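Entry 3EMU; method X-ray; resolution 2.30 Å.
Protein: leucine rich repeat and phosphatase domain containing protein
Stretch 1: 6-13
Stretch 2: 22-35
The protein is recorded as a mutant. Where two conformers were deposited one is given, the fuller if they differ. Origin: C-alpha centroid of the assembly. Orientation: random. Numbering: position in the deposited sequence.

Stretch 1 (6-13) PTLSPTQI
Stretch 2 (22-35) FLNAHNVDYIHNNN

Stretch 1 opens with a 3-10 segment at 6-8, closed by S9 N to P6 O (3.1 Å), then extends through S9 (phi/psi -125/137) and P10 (-60/164) into a strand beginning at T11. Stretch 2 has a 3-10 segment at 24-26 and a helix at 28-33. The closest approach of CA atoms is at L8 and N24, 4.8 Å apart; by Q12 and N34 the CA–CA separation has widened to 9.2 Å. Together the two stretches bury 497 Å².

Two asparagine side chains, both with CA-to-CB directed toward stretch 1, bond to consecutive carbonyls of its 3-10 segment. N24 takes chi1 p (53°) with chi2 44°, which carries ND2 to 3.1 Å from T7 O at an N-H...O angle of 147°. The same ND2 is 3.4 Å from S9 O, but the angle there is too poor for a hydrogen bond. N24 CB packs 3.3 Å from L8 O, and N24 OD1 is satisfied by a residue adjoining the stretches.

N27 adopts chi1 t (-168°) with chi2 -20°, and its amide faces two ways. ND2 donates to L8 O (3.0 Å, 150°), while OD1 accepts from Y30 N (3.2 Å, 162°), capping the N-terminus of the helix. One side chain thus ties the helix start to stretch 1. S9, at chi1 m (-77°), has its CA-to-CB bond directed away, yet its OG lies 3.2 Å from N27 ND2.

The main apolar contact is P10 against Y30. The CA-to-CB bond of P10 points toward stretch 2, and its ring is C-gamma exo. Y30, with chi1 t (-180°) and chi2 100°, presents a ring face to it: P10 CD stands 3.7 Å from the ring centroid, only 9° off the normal, the geometry of a CH-pi contact, and P10 CG is 3.7 Å from Y30 CE2. The extended tyrosine carries its hydroxyl along the backbone of stretch 1, with Y30 OH 3.4 Å from P10 O and 3.7 Å from Q12 N; that OH is hydrogen-bonded elsewhere in the structure.

At the margins contacts loosen. L23 (chi1 t, chi2 p) brings CD2 to 3.9 Å from T7 O and 4.5 Å from L8 CD2, the latter residue being m,t. Q12 is extended (chi1 t, chi2 t), and its OE1 comes no nearer than 4.2 Å to N34 OD1. N34 is the first residue after the helix to leave helical phi/psi (-106/14); its chi1 m (-75°) turns ND2 back to Y30 O (2.8 Å, 166°). This bond ties the N34 amide back to the last turn of the helix, and no hydrogen bond to Q12 is found.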

ATOM      1  N   PRO A   6      -2.467 -16.899   9.853  1.00 65.13           N
ATOM      2  CA  PRO A   6      -2.554 -15.871   8.791  1.00 64.50           C
ATOM      3  C   PRO A   6      -1.604 -14.701   9.005  1.00 64.10           C
ATOM      4  O   PRO A   6      -1.056 -14.192   8.036  1.00 63.49           O
ATOM      5  CB  PRO A   6      -4.006 -15.387   8.889  1.00 64.60           C
ATOM      6  CG  PRO A   6      -4.740 -16.620   9.321  1.00 65.76           C
ATOM      7  CD  PRO A   6      -3.803 -17.278  10.339  1.00 64.71           C
ATOM      8  N   THR A   7      -1.390 -14.302  10.262  1.00 63.37           N
ATOM      9  CA  THR A   7      -0.473 -13.220  10.574  1.00 63.20           C
ATOM     10  C   THR A   7       0.940 -13.444  10.026  1.00 62.20           C
ATOM     11  O   THR A   7       1.710 -12.497   9.892  1.00 63.13           O
ATOM     12  CB  THR A   7      -0.392 -12.975  12.119  1.00 64.07           C
ATOM     13  OG1 THR A   7       0.210 -14.123  12.762  1.00 66.25           O
ATOM     14  CG2 THR A   7      -1.772 -12.831  12.681  1.00 65.25           C
ATOM     15  N   LEU A   8       1.306 -14.679   9.731  1.00 61.59           N
ATOM     16  CA  LEU A   8       2.669 -14.976   9.303  1.00 61.93           C
ATOM     17  C   LEU A   8       2.907 -14.754   7.782  1.00 61.98           C
ATOM     18  O   LEU A   8       4.020 -14.875   7.306  1.00 61.41           O
ATOM     19  CB  LEU A   8       3.035 -16.432   9.659  1.00 62.29           C
ATOM     20  CG  LEU A   8       3.068 -16.872  11.126  1.00 61.78           C
ATOM     21  CD1 LEU A   8       3.580 -18.294  11.180  1.00 62.36           C
ATOM     22  CD2 LEU A   8       3.995 -15.975  11.893  1.00 59.55           C
ATOM     23  N   SER A   9       1.852 -14.486   7.032  1.00 62.10           N
ATOM     24  CA  SER A   9       1.978 -14.273   5.586  1.00 63.27           C
ATOM     25  C   SER A   9       1.403 -12.951   5.131  1.00 61.66           C
ATOM     26  O   SER A   9       0.301 -12.594   5.543  1.00 60.36           O
ATOM     27  CB  SER A   9       1.237 -15.365   4.819  1.00 63.27           C
ATOM     28  OG  SER A   9       2.043 -16.516   4.862  1.00 69.85           O
ATOM     29  N   PRO A  10       2.125 -12.253   4.241  1.00 61.60           N
ATOM     30  CA  PRO A  10       1.444 -11.151   3.529  1.00 60.77           C
ATOM     31  C   PRO A  10       0.219 -11.611   2.697  1.00 59.80           C
ATOM     32  O   PRO A  10       0.021 -12.816   2.449  1.00 57.83           O
ATOM     33  CB  PRO A  10       2.539 -10.569   2.634  1.00 60.50           C
ATOM     34  CG  PRO A  10       3.853 -11.098   3.163  1.00 60.91           C
ATOM     35  CD  PRO A  10       3.513 -12.453   3.763  1.00 61.50           C
ATOM     36  N   THR A  11      -0.614 -10.641   2.326  1.00 59.80           N
ATOM     37  CA  THR A  11      -1.780 -10.865   1.478  1.00 60.79           C
ATOM     38  C   THR A  11      -1.607 -10.256   0.065  1.00 61.56           C
ATOM     39  O   THR A  11      -1.216  -9.070  -0.115  1.00 62.44           O
ATOM     40  CB  THR A  11      -3.064 -10.313   2.144  1.00 60.97           C
ATOM     41  OG1 THR A  11      -3.190 -10.900   3.440  1.00 62.52           O
ATOM     42  CG2 THR A  11      -4.340 -10.642   1.327  1.00 60.42           C
ATOM     43  N   GLN A  12      -1.867 -11.072  -0.941  1.00 62.05           N
ATOM     44  CA  GLN A  12      -1.772 -10.591  -2.319  1.00 62.59           C
ATOM     45  C   GLN A  12      -3.037  -9.799  -2.631  1.00 62.40           C
ATOM     46  O   GLN A  12      -4.174 -10.281  -2.390  1.00 61.34           O
ATOM     47  CB  GLN A  12      -1.656 -11.733  -3.330  1.00 62.67           C
ATOM     48  CG  GLN A  12      -1.564 -11.121  -4.733  1.00 66.66           C
ATOM     49  CD  GLN A  12      -1.233 -12.085  -5.838  1.00 69.14           C
ATOM     50  OE1 GLN A  12      -0.128 -12.610  -5.916  1.00 68.28           O
ATOM     51  NE2 GLN A  12      -2.172 -12.261  -6.753  1.00 68.58           N
ATOM     52  N   ILE A  13      -2.857  -8.584  -3.144  1.00 61.52           N
ATOM     53  CA  ILE A  13      -4.047  -7.731  -3.320  1.00 62.09           C
ATOM     54  C   ILE A  13      -4.593  -7.830  -4.783  1.00 62.48           C
ATOM     55  O   ILE A  13      -5.746  -8.138  -4.996  1.00 61.43           O
ATOM     56  CB  ILE A  13      -3.803  -6.273  -2.854  1.00 62.15           C
ATOM     57  CG1 ILE A  13      -3.523  -6.235  -1.313  1.00 61.85           C
ATOM     58  CG2 ILE A  13      -4.976  -5.369  -3.270  1.00 59.95           C
ATOM     59  CD1 ILE A  13      -4.647  -6.892  -0.430  1.00 62.77           C
ATOM     60  N   PHE A  22       5.688  -5.573   9.327  1.00 61.73           N
ATOM     61  CA  PHE A  22       7.062  -5.890   9.744  1.00 63.37           C
ATOM     62  C   PHE A  22       7.267  -7.378  10.045  1.00 62.34           C
ATOM     63  O   PHE A  22       8.246  -7.986   9.588  1.00 62.54           O
ATOM     64  CB  PHE A  22       7.463  -5.082  10.989  1.00 65.51           C
ATOM     65  CG  PHE A  22       8.871  -5.399  11.478  1.00 71.22           C
ATOM     66  CD1 PHE A  22       9.983  -4.798  10.876  1.00 75.18           C
ATOM     67  CD2 PHE A  22       9.085  -6.327  12.520  1.00 74.79           C
ATOM     68  CE1 PHE A  22      11.262  -5.104  11.315  1.00 77.85           C
ATOM     69  CE2 PHE A  22      10.362  -6.635  12.954  1.00 74.57           C
ATOM     70  CZ  PHE A  22      11.446  -6.035  12.370  1.00 77.20           C
ATOM     71  N   LEU A  23       6.345  -7.951  10.817  1.00 60.73           N
ATOM     72  CA  LEU A  23       6.346  -9.372  11.082  1.00 60.60           C
ATOM     73  C   LEU A  23       6.421 -10.265   9.826  1.00 60.16           C
ATOM     74  O   LEU A  23       7.434 -10.961   9.616  1.00 61.11           O
ATOM     75  CB  LEU A  23       5.162  -9.780  12.000  1.00 60.25           C
ATOM     76  CG  LEU A  23       4.839 -11.300  12.120  1.00 62.90           C
ATOM     77  CD1 LEU A  23       6.090 -12.055  12.455  1.00 65.67           C
ATOM     78  CD2 LEU A  23       3.721 -11.687  13.113  1.00 59.71           C
ATOM     79  N   ASN A  24       5.368 -10.315   9.015  1.00 58.66           N
ATOM     80  CA  ASN A  24       5.396 -11.232   7.880  1.00 58.21           C
ATOM     81  C   ASN A  24       6.323 -10.797   6.740  1.00 58.76           C
ATOM     82  O   ASN A  24       6.595 -11.582   5.856  1.00 58.18           O
ATOM     83  CB  ASN A  24       3.991 -11.623   7.383  1.00 58.64           C
ATOM     84  CG  ASN A  24       3.110 -10.400   7.082  1.00 55.82           C
ATOM     85  OD1 ASN A  24       3.564  -9.425   6.477  1.00 56.07           O
ATOM     86  ND2 ASN A  24       1.899 -10.428   7.568  1.00 48.91           N
ATOM     87  N   ALA A  25       6.884  -9.589   6.796  1.00 59.32           N
ATOM     88  CA  ALA A  25       7.961  -9.272   5.847  1.00 60.62           C
ATOM     89  C   ALA A  25       9.130 -10.267   5.976  1.00 62.02           C
ATOM     90  O   ALA A  25      10.066 -10.294   5.152  1.00 62.15           O
ATOM     91  CB  ALA A  25       8.451  -7.868   6.059  1.00 60.10           C
ATOM     92  N   HIS A  26       9.097 -11.082   7.027  1.00 61.87           N
ATOM     93  CA  HIS A  26      10.232 -11.949   7.329  1.00 61.96           C
ATOM     94  C   HIS A  26       9.975 -13.310   6.740  1.00 62.62           C
ATOM     95  O   HIS A  26      10.821 -14.197   6.796  1.00 63.72           O
ATOM     96  CB  HIS A  26      10.486 -12.017   8.864  1.00 61.92           C
ATOM     97  CG  HIS A  26      11.117 -10.774   9.422  1.00 58.72           C
ATOM     98  ND1 HIS A  26      10.377  -9.707   9.878  1.00 59.66           N
ATOM     99  CD2 HIS A  26      12.418 -10.418   9.563  1.00 57.63           C
ATOM    100  CE1 HIS A  26      11.197  -8.754  10.304  1.00 58.13           C
ATOM    101  NE2 HIS A  26      12.442  -9.159  10.112  1.00 57.24           N
ATOM    102  N   ASN A  27       8.781 -13.484   6.191  1.00 63.12           N
ATOM    103  CA  ASN A  27       8.448 -14.697   5.493  1.00 63.35           C
ATOM    104  C   ASN A  27       9.197 -14.770   4.142  1.00 65.17           C
ATOM    105  O   ASN A  27       8.629 -14.522   3.074  1.00 66.34           O
ATOM    106  CB  ASN A  27       6.931 -14.821   5.355  1.00 62.21           C
ATOM    107  CG  ASN A  27       6.516 -16.191   4.904  1.00 60.66           C
ATOM    108  OD1 ASN A  27       7.332 -16.931   4.351  1.00 61.78           O
ATOM    109  ND2 ASN A  27       5.269 -16.551   5.132  1.00 57.41           N
ATOM    110  N   VAL A  28      10.483 -15.135   4.208  1.00 66.09           N
ATOM    111  CA  VAL A  28      11.387 -15.091   3.070  1.00 66.90           C
ATOM    112  C   VAL A  28      11.042 -16.056   1.948  1.00 66.94           C
ATOM    113  O   VAL A  28      11.328 -15.782   0.778  1.00 67.47           O
ATOM    114  CB  VAL A  28      12.856 -15.294   3.501  1.00 66.83           C
ATOM    115  CG1 VAL A  28      13.355 -14.046   4.188  1.00 67.89           C
ATOM    116  CG2 VAL A  28      12.972 -16.512   4.440  1.00 68.59           C
ATOM    117  N   ASP A  29      10.418 -17.174   2.295  1.00 66.71           N
ATOM    118  CA  ASP A  29       9.976 -18.087   1.277  1.00 65.95           C
ATOM    119  C   ASP A  29       8.759 -17.519   0.510  1.00 65.68           C
ATOM    120  O   ASP A  29       8.642 -17.712  -0.685  1.00 65.11           O
ATOM    121  CB  ASP A  29       9.637 -19.446   1.875  1.00 65.40           C
ATOM    122  CG  ASP A  29       9.707 -20.559   0.851  1.00 66.61           C
ATOM    123  OD1 ASP A  29      10.672 -20.557   0.041  1.00 69.23           O
ATOM    124  OD2 ASP A  29       8.801 -21.429   0.847  1.00 68.26           O
ATOM    125  N   TYR A  30       7.831 -16.890   1.221  1.00 64.91           N
ATOM    126  CA  TYR A  30       6.731 -16.201   0.579  1.00 65.05           C
ATOM    127  C   TYR A  30       7.243 -15.161  -0.424  1.00 65.80           C
ATOM    128  O   TYR A  30       6.740 -15.058  -1.527  1.00 65.47           O
ATOM    129  CB  TYR A  30       5.847 -15.498   1.618  1.00 64.75           C
ATOM    130  CG  TYR A  30       4.656 -14.754   1.026  1.00 61.99           C
ATOM    131  CD1 TYR A  30       3.388 -15.313   1.040  1.00 59.12           C
ATOM    132  CD2 TYR A  30       4.825 -13.512   0.447  1.00 58.62           C
ATOM    133  CE1 TYR A  30       2.313 -14.638   0.499  1.00 60.95           C
ATOM    134  CE2 TYR A  30       3.761 -12.825  -0.102  1.00 61.58           C
ATOM    135  CZ  TYR A  30       2.515 -13.382  -0.081  1.00 60.54           C
ATOM    136  OH  TYR A  30       1.464 -12.673  -0.603  1.00 59.65           O
ATOM    137  N   ILE A  31       8.233 -14.385  -0.001  1.00 66.42           N
ATOM    138  CA  ILE A  31       8.859 -13.405  -0.831  1.00 67.22           C
ATOM    139  C   ILE A  31       9.470 -14.081  -2.070  1.00 68.47           C
ATOM    140  O   ILE A  31       9.211 -13.684  -3.212  1.00 68.50           O
ATOM    141  CB  ILE A  31       9.914 -12.647   0.019  1.00 67.43           C
ATOM    142  CG1 ILE A  31       9.198 -11.714   1.004  1.00 67.38           C
ATOM    143  CG2 ILE A  31      10.921 -11.886  -0.833  1.00 66.72           C
ATOM    144  CD1 ILE A  31      10.152 -10.900   1.880  1.00 68.43           C
ATOM    145  N   HIS A  32      10.264 -15.126  -1.851  1.00 69.04           N
ATOM    146  CA  HIS A  32      10.936 -15.861  -2.935  0.50 68.82           C
ATOM    147  C   HIS A  32       9.937 -16.454  -3.923  1.00 68.88           C
ATOM    148  O   HIS A  32      10.085 -16.336  -5.115  1.00 68.77           O
ATOM    149  CB  HIS A  32      11.843 -16.984  -2.372  0.50 69.03           C
ATOM    150  CG  HIS A  32      12.463 -17.857  -3.428  0.50 68.36           C
ATOM    151  ND1 HIS A  32      11.883 -19.030  -3.862  0.50 68.76           N
ATOM    152  CD2 HIS A  32      13.603 -17.716  -4.148  0.50 68.96           C
ATOM    153  CE1 HIS A  32      12.636 -19.573  -4.805  0.50 68.55           C
ATOM    154  NE2 HIS A  32      13.688 -18.797  -4.996  0.50 67.94           N
ATOM    155  N   ASN A  33       8.917 -17.112  -3.403  1.00 68.41           N
ATOM    156  CA  ASN A  33       7.952 -17.775  -4.286  1.00 68.76           C
ATOM    157  C   ASN A  33       6.999 -16.834  -5.058  1.00 68.70           C
ATOM    158  O   ASN A  33       6.359 -17.248  -6.011  1.00 69.46           O
ATOM    159  CB  ASN A  33       7.126 -18.832  -3.516  1.00 68.27           C
ATOM    160  CG  ASN A  33       7.969 -20.047  -3.039  1.00 70.38           C
ATOM    161  OD1 ASN A  33       9.176 -20.179  -3.341  1.00 70.57           O
ATOM    162  ND2 ASN A  33       7.319 -20.940  -2.278  1.00 70.71           N
ATOM    163  N   ASN A  34       6.845 -15.598  -4.609  1.00 68.59           N
ATOM    164  CA  ASN A  34       5.976 -14.637  -5.274  1.00 68.68           C
ATOM    165  C   ASN A  34       6.791 -13.604  -6.028  1.00 68.99           C
ATOM    166  O   ASN A  34       6.272 -12.561  -6.384  1.00 68.87           O
ATOM    167  CB  ASN A  34       5.108 -13.929  -4.248  1.00 68.01           C
ATOM    168  CG  ASN A  34       4.014 -14.802  -3.739  1.00 68.44           C
ATOM    169  OD1 ASN A  34       2.991 -14.954  -4.406  1.00 69.19           O
ATOM    170  ND2 ASN A  34       4.201 -15.395  -2.554  1.00 67.80           N
ATOM    171  N   ASN A  35       8.079 -13.895  -6.199  1.00 69.71           N
ATOM    172  CA  ASN A  35       8.997 -13.059  -6.954  1.00 70.99           C
ATOM    173  C   ASN A  35       9.028 -11.600  -6.555  1.00 70.15           C
ATOM    174  O   ASN A  35       9.110 -10.719  -7.426  1.00 70.12           O
ATOM    175  CB  ASN A  35       8.686 -13.143  -8.458  1.00 72.51           C
ATOM    176  CG  ASN A  35       8.701 -14.564  -8.963  1.00 75.38           C
ATOM    177  OD1 ASN A  35       7.641 -15.178  -9.169  1.00 78.33           O
ATOM    178  ND2 ASN A  35       9.907 -15.114  -9.150  1.00 77.15           N
TER